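Local coordinates for protein adenylyltransferase (Bartonella henselae str. Houston-1, PDB 5NH2) that transfers AMP from ATP to tyrosine or threonine residues of host target proteins, through its Fic (fido) domain, as a secreted virulence factor, at residues Glu53-Ala58 / Arg162-Asn167; Ser50-Glu53 / Ala58-Cys61; Ala123-Leu128 / Asn137-Glu142. One frame throughout, in Å; residues are numbered along the deposited sequence.

Contact 1 of 3, residues Glu53-Ala58 / Arg162-Asn167; sequences EYFDTA and RLFFEN
Phe55 and Phe164 mark the closest approach of two backbones, with their CA atoms 8.3 Å apart. On one side a loop, Glu53-Asp56, runs into the first turn of helix 57-68; on the other, Arg162-Asn167 is regular helix, with Glu166 N bonded to Arg162 O and Asn167 N to Leu163 O. At this spacing the rings of Phe55 and Phe164 fill the gap and form a T-shaped pair, their centroids 5.8 Å apart and their planes at 82°. Phe55 offers the edge and Phe164 the face, above which Phe55 CD1 sits toward the rim. Phe164 reaches across because its CG lies anti to the backbone N (chi1 -179°), which carries the ring off the helix until CE2 comes 3.5 Å from Asp56 O, close to the plane of the ring. Helix 157-171 begins within the ATP-binding run Glu155-Arg159 of the Fic motif, and its Arg162, which probably also binds ATP, forms a salt bridge with Glu35 of the antitoxin homologue BiaA. The far end of the Phe55 ring rests against helix backbone, with CZ 3.5 Å from Asn167 O, while CE1 meets Asn167 CB at 4.1 Å. Leu122 of helix 109-124 touches both phenylalanines, and Asp56, the N-cap of helix 57-68, meets Phe164 through its backbone O and bonds to Tyr59 N through OD1.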
loop_
_atom_site.group_PDB
_atom_site.type_symbol
_atom_site.label_atom_id
_atom_site.label_comp_id
_atom_site.label_asym_id
_atom_site.label_seq_id
_atom_site.Cartn_x
_atom_site.Cartn_y
_atom_site.Cartn_z
ATOM N N GLU A 53 18.043 9.083 8.332
ATOM C CA GLU A 53 19.346 8.596 7.885
ATOM C C GLU A 53 19.482 7.083 8.066
ATOM O O GLU A 53 20.169 6.444 7.268
ATOM C CB GLU A 53 20.508 9.362 8.557
ATOM C CG GLU A 53 20.538 9.516 10.075
ATOM C CD GLU A 53 21.579 10.581 10.515
ATOM O OE1 GLU A 53 21.236 11.794 10.540
ATOM O OE2 GLU A 53 22.748 10.209 10.811
ATOM N N TYR A 54 18.812 6.479 9.053
ATOM C CA TYR A 54 18.857 5.029 9.239
ATOM C C TYR A 54 17.461 4.459 9.052
ATOM O O TYR A 54 16.578 4.696 9.881
ATOM C CB TYR A 54 19.412 4.652 10.616
ATOM C CG TYR A 54 20.745 5.289 10.866
ATOM C CD1 TYR A 54 21.024 5.921 12.065
ATOM C CD2 TYR A 54 21.726 5.281 9.881
ATOM C CE1 TYR A 54 22.251 6.527 12.275
ATOM C CE2 TYR A 54 22.954 5.888 10.076
ATOM C CZ TYR A 54 23.213 6.508 11.273
ATOM O OH TYR A 54 24.441 7.101 11.460
ATOM N N PHE A 55 17.275 3.689 7.976
ATOM C CA PHE A 55 16.088 2.861 7.832
ATOM C C PHE A 55 16.308 1.588 8.630
ATOM O O PHE A 55 17.218 0.819 8.324
ATOM C CB PHE A 55 15.797 2.552 6.363
ATOM C CG PHE A 55 15.244 3.738 5.579
ATOM C CD1 PHE A 55 13.878 4.025 5.580
ATOM C CD2 PHE A 55 16.084 4.551 4.835
ATOM C CE1 PHE A 55 13.348 5.126 4.841
ATOM C CE2 PHE A 55 15.586 5.641 4.094
ATOM C CZ PHE A 55 14.200 5.936 4.101
ATOM N N ASP A 56 15.464 1.370 9.633
ATOM C CA ASP A 56 15.601 0.305 10.604
ATOM C C ASP A 56 14.249 0.095 11.301
ATOM O O ASP A 56 13.242 0.725 10.945
ATOM C CB ASP A 56 16.714 0.634 11.609
ATOM C CG ASP A 56 16.496 1.996 12.348
ATOM O OD1 ASP A 56 15.370 2.576 12.313
ATOM O OD2 ASP A 56 17.460 2.468 13.008
ATOM N N THR A 57 14.241 -0.768 12.330
ATOM C CA THR A 57 13.012 -1.060 13.082
ATOM C C THR A 57 12.521 0.157 13.886
ATOM O O THR A 57 11.300 0.356 14.017
ATOM C CB THR A 57 13.250 -2.255 14.005
ATOM O OG1 THR A 57 13.418 -3.470 13.210
ATOM C CG2 THR A 57 12.119 -2.395 15.046
ATOM N N ALA A 58 13.455 0.993 14.391
ATOM C CA ALA A 58 13.089 2.273 15.000
ATOM C C ALA A 58 12.254 3.109 14.047
ATOM O O ALA A 58 11.218 3.652 14.435
ATOM C CB ALA A 58 14.329 3.070 15.408
ATOM N N ARG A 162 3.981 -0.365 3.783
ATOM C CA ARG A 162 3.967 0.297 2.474
ATOM C C ARG A 162 4.665 1.652 2.556
ATOM O O ARG A 162 5.582 1.942 1.764
ATOM C CB ARG A 162 2.530 0.444 1.941
ATOM C CG ARG A 162 1.980 -0.874 1.363
ATOM C CD ARG A 162 0.562 -0.740 0.744
ATOM N NE ARG A 162 -0.584 -0.488 1.666
ATOM C CZ ARG A 162 -1.226 -1.457 2.300
ATOM N NH1 ARG A 162 -0.770 -2.675 2.145
ATOM N NH2 ARG A 162 -2.270 -1.230 3.068
ATOM N N LEU A 163 4.301 2.466 3.571
ATOM C CA LEU A 163 4.963 3.760 3.712
ATOM C C LEU A 163 6.478 3.599 3.916
ATOM O O LEU A 163 7.274 4.403 3.404
ATOM C CB LEU A 163 4.342 4.552 4.860
ATOM C CG LEU A 163 3.980 6.004 4.505
ATOM C CD1 LEU A 163 3.290 6.676 5.681
ATOM C CD2 LEU A 163 5.190 6.833 4.013
ATOM N N PHE A 164 6.889 2.574 4.664
ATOM C CA PHE A 164 8.321 2.341 4.870
ATOM C C PHE A 164 9.007 2.081 3.537
ATOM O O PHE A 164 10.082 2.638 3.259
ATOM C CB PHE A 164 8.520 1.176 5.857
ATOM C CG PHE A 164 9.984 0.824 6.198
ATOM C CD1 PHE A 164 10.726 -0.034 5.384
ATOM C CD2 PHE A 164 10.570 1.266 7.384
ATOM C CE1 PHE A 164 12.056 -0.396 5.720
ATOM C CE2 PHE A 164 11.884 0.884 7.721
ATOM C CZ PHE A 164 12.620 0.053 6.897
ATOM N N PHE A 165 8.373 1.301 2.665
ATOM C CA PHE A 165 9.082 0.961 1.433
ATOM C C PHE A 165 8.996 2.065 0.387
ATOM O O PHE A 165 9.921 2.190 -0.424
ATOM C CB PHE A 165 8.614 -0.418 0.927
ATOM C CG PHE A 165 9.352 -1.553 1.598
ATOM C CD1 PHE A 165 8.913 -2.068 2.803
ATOM C CD2 PHE A 165 10.528 -2.052 1.044
ATOM C CE1 PHE A 165 9.624 -3.102 3.472
ATOM C CE2 PHE A 165 11.252 -3.087 1.667
ATOM C CZ PHE A 165 10.797 -3.619 2.903
ATOM N N GLU A 166 7.960 2.920 0.450
ATOM C CA GLU A 166 7.898 4.102 -0.418
ATOM C C GLU A 166 9.009 5.079 -0.067
ATOM O O GLU A 166 9.710 5.595 -0.951
ATOM C CB GLU A 166 6.530 4.807 -0.306
ATOM C CG GLU A 166 5.312 4.054 -0.864
ATOM C CD GLU A 166 3.960 4.608 -0.350
ATOM O OE1 GLU A 166 3.925 5.669 0.313
ATOM O OE2 GLU A 166 2.913 3.982 -0.608
ATOM N N ASN A 167 9.176 5.343 1.223
ATOM C CA ASN A 167 10.203 6.267 1.677
ATOM C C ASN A 167 11.604 5.685 1.490
ATOM O O ASN A 167 12.536 6.399 1.087
ATOM C CB ASN A 167 9.927 6.610 3.135
ATOM C CG ASN A 167 8.874 7.673 3.275
ATOM O OD1 ASN A 167 8.459 8.265 2.292
ATOM N ND2 ASN A 167 8.467 7.953 4.509
#

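Contact 2 of 3, residues Ser50-Glu53 / Ala58-Cys61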
loop_
_atom_site.group_PDB
_atom_site.type_symbol
_atom_site.label_atom_id
_atom_site.label_comp_id
_atom_site.label_asym_id
_atom_site.label_seq_id
_atom_site.Cartn_x
_atom_site.Cartn_y
_atom_site.Cartn_z
ATOM N N SER A 50 11.305 15.009 7.372
ATOM C CA SER A 50 12.530 14.620 6.701
ATOM C C SER A 50 12.711 13.104 6.700
ATOM O O SER A 50 12.322 12.401 7.635
ATOM C CB SER A 50 13.726 15.258 7.371
ATOM O OG SER A 50 14.838 15.147 6.497
ATOM N N LEU A 51 13.319 12.608 5.631
ATOM C CA LEU A 51 13.598 11.194 5.500
ATOM C C LEU A 51 14.728 10.797 6.448
ATOM O O LEU A 51 15.670 11.562 6.631
ATOM C CB LEU A 51 13.979 10.890 4.052
ATOM C CG LEU A 51 12.846 10.847 3.030
ATOM C CD1 LEU A 51 13.436 10.503 1.690
ATOM C CD2 LEU A 51 11.792 9.813 3.433
ATOM N N PRO A 52 14.675 9.610 7.059
ATOM C CA PRO A 52 15.645 9.276 8.107
ATOM C C PRO A 52 16.998 8.960 7.500
ATOM O O PRO A 52 17.113 8.619 6.315
ATOM C CB PRO A 52 15.030 8.031 8.772
ATOM C CG PRO A 52 14.459 7.319 7.620
ATOM C CD PRO A 52 13.812 8.460 6.772
ATOM N N GLU A 53 18.043 9.083 8.332
ATOM C CA GLU A 53 19.346 8.596 7.885
ATOM C C GLU A 53 19.482 7.083 8.066
ATOM O O GLU A 53 20.169 6.444 7.268
ATOM C CB GLU A 53 20.508 9.362 8.557
ATOM C CG GLU A 53 20.538 9.516 10.075
ATOM C CD GLU A 53 21.579 10.581 10.515
ATOM O OE1 GLU A 53 21.236 11.794 10.540
ATOM O OE2 GLU A 53 22.748 10.209 10.811
ATOM N N ALA A 58 13.455 0.993 14.391
ATOM C CA ALA A 58 13.089 2.273 15.000
ATOM C C ALA A 58 12.254 3.109 14.047
ATOM O O ALA A 58 11.218 3.652 14.435
ATOM C CB ALA A 58 14.329 3.070 15.408
ATOM N N TYR A 59 12.699 3.238 12.792
ATOM C CA TYR A 59 11.956 4.075 11.860
ATOM C C TYR A 59 10.595 3.471 11.560
ATOM O O TYR A 59 9.582 4.175 11.608
ATOM C CB TYR A 59 12.749 4.279 10.575
ATOM C CG TYR A 59 12.069 5.207 9.567
ATOM C CD1 TYR A 59 11.815 6.546 9.885
ATOM C CD2 TYR A 59 11.700 4.754 8.291
ATOM C CE1 TYR A 59 11.191 7.420 8.947
ATOM C CE2 TYR A 59 11.101 5.603 7.379
ATOM C CZ TYR A 59 10.841 6.947 7.705
ATOM O OH TYR A 59 10.245 7.803 6.775
ATOM N N LEU A 60 10.547 2.160 11.305
ATOM C CA LEU A 60 9.261 1.461 11.155
ATOM C C LEU A 60 8.298 1.780 12.303
ATOM O O LEU A 60 7.105 2.085 12.073
ATOM C CB LEU A 60 9.493 -0.048 11.061
ATOM C CG LEU A 60 8.276 -0.872 10.739
ATOM C CD1 LEU A 60 7.938 -0.714 9.273
ATOM C CD2 LEU A 60 8.445 -2.373 11.159
ATOM N N CYS A 61 8.809 1.733 13.558
ATOM C CA CYS A 61 7.939 1.994 14.705
ATOM C C CYS A 61 7.543 3.468 14.801
ATOM O O CYS A 61 6.429 3.775 15.250
ATOM C CB CYS A 61 8.605 1.533 16.003
ATOM S SG CYS A 61 8.692 -0.287 16.146
#
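Tyr59 OH, which has Leu51 and Pro52 beside it, makes a probable hydrogen bond with Asn167 ND2 on helix 157-171. That bond holds the phenol end in place while the ring serves as a floor for the preceding loop. Pro52 turns its CB-CG-CD edge to one face, its ring tilted from that of Tyr59: its CG stands 3.4 Å from the centroid of the Tyr59 ring and only 7° off the ring normal, a CH-pi contact centred on the aromatic system. To either side of CG, CB lies near Tyr59 CD1 and CD 3.5 Å from Tyr59 CZ, and the two side chains meet at about a right angle. Tyr59 points CG anti to its own nitrogen (chi1 -177°), which swings the ring off the helix and back beneath the loop. Leu51 adds a lighter touch at the hydroxyl, its CD2 4.2 Å from Tyr59 OH. The ring of Phe55, turned at about 90° to that of Tyr59, and the side chain of Phe164 enclose the tyrosine further. Proline over tyrosine is a classic CH-pi pairing, used here to fold the loop that leads into helix 57-68 back against the first turn of that helix, in the Fic domain.

Contact 3 of 3, residues Ala123-Leu128 / Asn137-Glu142; sequences AEKNNL and NSEAIE
Lys125 and Glu139 bring their side chains together at about a right angle, so that the lysine passes the glutamate with its methylenes as much as with its charge. CD and CE of Lys125 both lie 3.2 Å from Glu139 OE2, whereas the ammonium NZ stays 3.8 Å from Glu139 OE1, a long salt bridge. Bends in both chains give this outcome: the lysine is extended up to its last torsion (chi4 -53°), and the glutamate folds at chi2 (-72°) to lay its carboxylate beside the aliphatic run. Leu128 comes obliquely to the root of the same glutamate. Its two methyls fork around Glu139 CB, CD2 at 3.7 Å and CD1 at 3.8 Å, and CD1 reaches Ala140, 4.2 Å from Ala140 CB. The loop that presents these residues begins where helix 109-124 ends in a Schellman motif, with Asn126, of positive phi, as the C-prime residue and Asn127 N directed to Leu122 O. Facing it is helix 133-150, whose Ala140 also packs on Phe206 of helix 200-208. Leu128 and Ala140 are buried, while the ion pair lies farther out, on partly exposed residues. Apolar contact through the leucine methyls probably supplies much of the adhesion between helix end and helix; the lysine methylenes lie against a carboxylate oxygen, and the separated charges probably add a weaker, longer-range attraction.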
loop_
_atom_site.group_PDB
_atom_site.type_symbol
_atom_site.label_atom_id
_atom_site.label_comp_id
_atom_site.label_asym_id
_atom_site.label_seq_id
_atom_site.Cartn_x
_atom_site.Cartn_y
_atom_site.Cartn_z
ATOM N N ALA A 123 21.549 -2.044 7.160
ATOM C CA ALA A 123 22.684 -1.263 7.619
ATOM C C ALA A 123 23.916 -1.583 6.789
ATOM O O ALA A 123 24.654 -0.670 6.397
ATOM C CB ALA A 123 22.928 -1.526 9.101
ATOM N N GLU A 124 24.129 -2.875 6.476
ATOM C CA GLU A 124 25.344 -3.252 5.760
ATOM C C GLU A 124 25.248 -2.894 4.283
ATOM O O GLU A 124 26.271 -2.636 3.641
ATOM C CB GLU A 124 25.639 -4.747 5.946
ATOM C CG GLU A 124 24.684 -5.717 5.240
ATOM C CD GLU A 124 24.781 -7.153 5.781
ATOM O OE1 GLU A 124 25.552 -7.386 6.750
ATOM O OE2 GLU A 124 24.079 -8.041 5.233
ATOM N N LYS A 125 24.039 -2.836 3.739
ATOM C CA LYS A 125 23.798 -2.460 2.353
ATOM C C LYS A 125 23.538 -0.963 2.186
ATOM O O LYS A 125 23.061 -0.555 1.123
ATOM C CB LYS A 125 22.648 -3.292 1.784
ATOM C CG LYS A 125 23.011 -4.789 1.751
ATOM C CD LYS A 125 21.895 -5.676 1.226
ATOM C CE LYS A 125 22.373 -7.138 1.068
ATOM N NZ LYS A 125 23.595 -7.171 0.246
ATOM N N ASN A 126 23.768 -0.160 3.243
ATOM C CA ASN A 126 23.637 1.302 3.220
ATOM C C ASN A 126 22.273 1.738 2.682
ATOM O O ASN A 126 22.155 2.538 1.745
ATOM C CB ASN A 126 24.786 1.945 2.440
ATOM C CG ASN A 126 26.140 1.627 3.069
ATOM O OD1 ASN A 126 26.283 1.638 4.297
ATOM N ND2 ASN A 126 27.133 1.305 2.234
ATOM N N ASN A 127 21.232 1.172 3.273
ATOM C CA ASN A 127 19.869 1.592 3.008
ATOM C C ASN A 127 19.494 1.409 1.546
ATOM O O ASN A 127 18.565 2.063 1.058
ATOM C CB ASN A 127 19.673 3.038 3.474
ATOM C CG ASN A 127 19.908 3.176 4.956
ATOM O OD1 ASN A 127 19.283 2.473 5.782
ATOM N ND2 ASN A 127 20.840 4.043 5.315
ATOM N N LEU A 128 20.191 0.483 0.872
ATOM C CA LEU A 128 19.941 0.121 -0.527
ATOM C C LEU A 128 20.209 1.290 -1.467
ATOM O O LEU A 128 19.592 1.391 -2.528
ATOM C CB LEU A 128 18.511 -0.402 -0.753
ATOM C CG LEU A 128 18.056 -1.607 0.065
ATOM C CD1 LEU A 128 16.787 -2.192 -0.546
ATOM C CD2 LEU A 128 19.171 -2.657 0.139
ATOM N N ASN A 137 15.245 -3.088 -6.535
ATOM C CA ASN A 137 14.036 -3.904 -6.428
ATOM C C ASN A 137 14.354 -5.337 -5.954
ATOM O O ASN A 137 13.652 -5.877 -5.089
ATOM C CB ASN A 137 13.268 -3.929 -7.754
ATOM C CG ASN A 137 12.509 -2.573 -8.066
ATOM O OD1 ASN A 137 12.393 -1.688 -7.213
ATOM N ND2 ASN A 137 12.000 -2.442 -9.317
ATOM N N SER A 138 15.432 -5.955 -6.460
ATOM C CA SER A 138 15.698 -7.327 -6.028
ATOM C C SER A 138 15.981 -7.377 -4.538
ATOM O O SER A 138 15.439 -8.244 -3.831
ATOM C CB SER A 138 16.845 -7.953 -6.822
ATOM O OG SER A 138 18.078 -7.315 -6.551
ATOM N N GLU A 139 16.771 -6.421 -4.025
ATOM C CA GLU A 139 16.989 -6.339 -2.573
ATOM C C GLU A 139 15.683 -6.042 -1.800
ATOM O O GLU A 139 15.294 -6.759 -0.845
ATOM C CB GLU A 139 18.053 -5.272 -2.295
ATOM C CG GLU A 139 19.426 -5.635 -2.796
ATOM C CD GLU A 139 20.117 -6.746 -1.987
ATOM O OE1 GLU A 139 21.053 -7.341 -2.537
ATOM O OE2 GLU A 139 19.763 -7.028 -0.815
ATOM N N ALA A 140 14.999 -4.968 -2.199
ATOM C CA ALA A 140 13.772 -4.554 -1.538
ATOM C C ALA A 140 12.777 -5.706 -1.419
ATOM O O ALA A 140 12.122 -5.852 -0.387
ATOM C CB ALA A 140 13.161 -3.395 -2.314
ATOM N N ILE A 141 12.684 -6.560 -2.446
ATOM C CA ILE A 141 11.687 -7.635 -2.432
ATOM C C ILE A 141 11.945 -8.607 -1.270
ATOM O O ILE A 141 11.037 -8.923 -0.493
ATOM C CB ILE A 141 11.648 -8.345 -3.806
ATOM C CG1 ILE A 141 10.852 -7.513 -4.823
ATOM C CG2 ILE A 141 10.901 -9.658 -3.707
ATOM C CD1 ILE A 141 11.255 -7.647 -6.270
ATOM N N GLU A 142 13.195 -9.059 -1.105
ATOM C CA GLU A 142 13.548 -9.900 0.040
ATOM C C GLU A 142 13.142 -9.263 1.370
ATOM O O GLU A 142 12.491 -9.920 2.200
ATOM C CB GLU A 142 15.052 -10.229 0.024
ATOM C CG GLU A 142 15.484 -11.029 -1.195
ATOM C CD GLU A 142 16.970 -11.378 -1.164
ATOM O OE1 GLU A 142 17.529 -11.621 -2.257
ATOM O OE2 GLU A 142 17.565 -11.417 -0.054
#

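The three contacts illustrate how chemistry follows depth within one Fic domain. Contact 1 is the buried one, wholly aromatic in its main pairing, and contact 2 adjoins it, their centres about 5 Å apart; both use helix 57-68 and meet on helix 157-171. Contact 2 is local, joining a loop to the next helix, whereas contact 1 joins segments more than a hundred residues apart. Contacts 2 and 3 are partly buried; contact 3, nested in the chain inside the loop closed by contact 1, alone of the three employs opposite charges. Asn127 ties it to contact 1, its OD1 holding Phe55 N in a probable hydrogen bond.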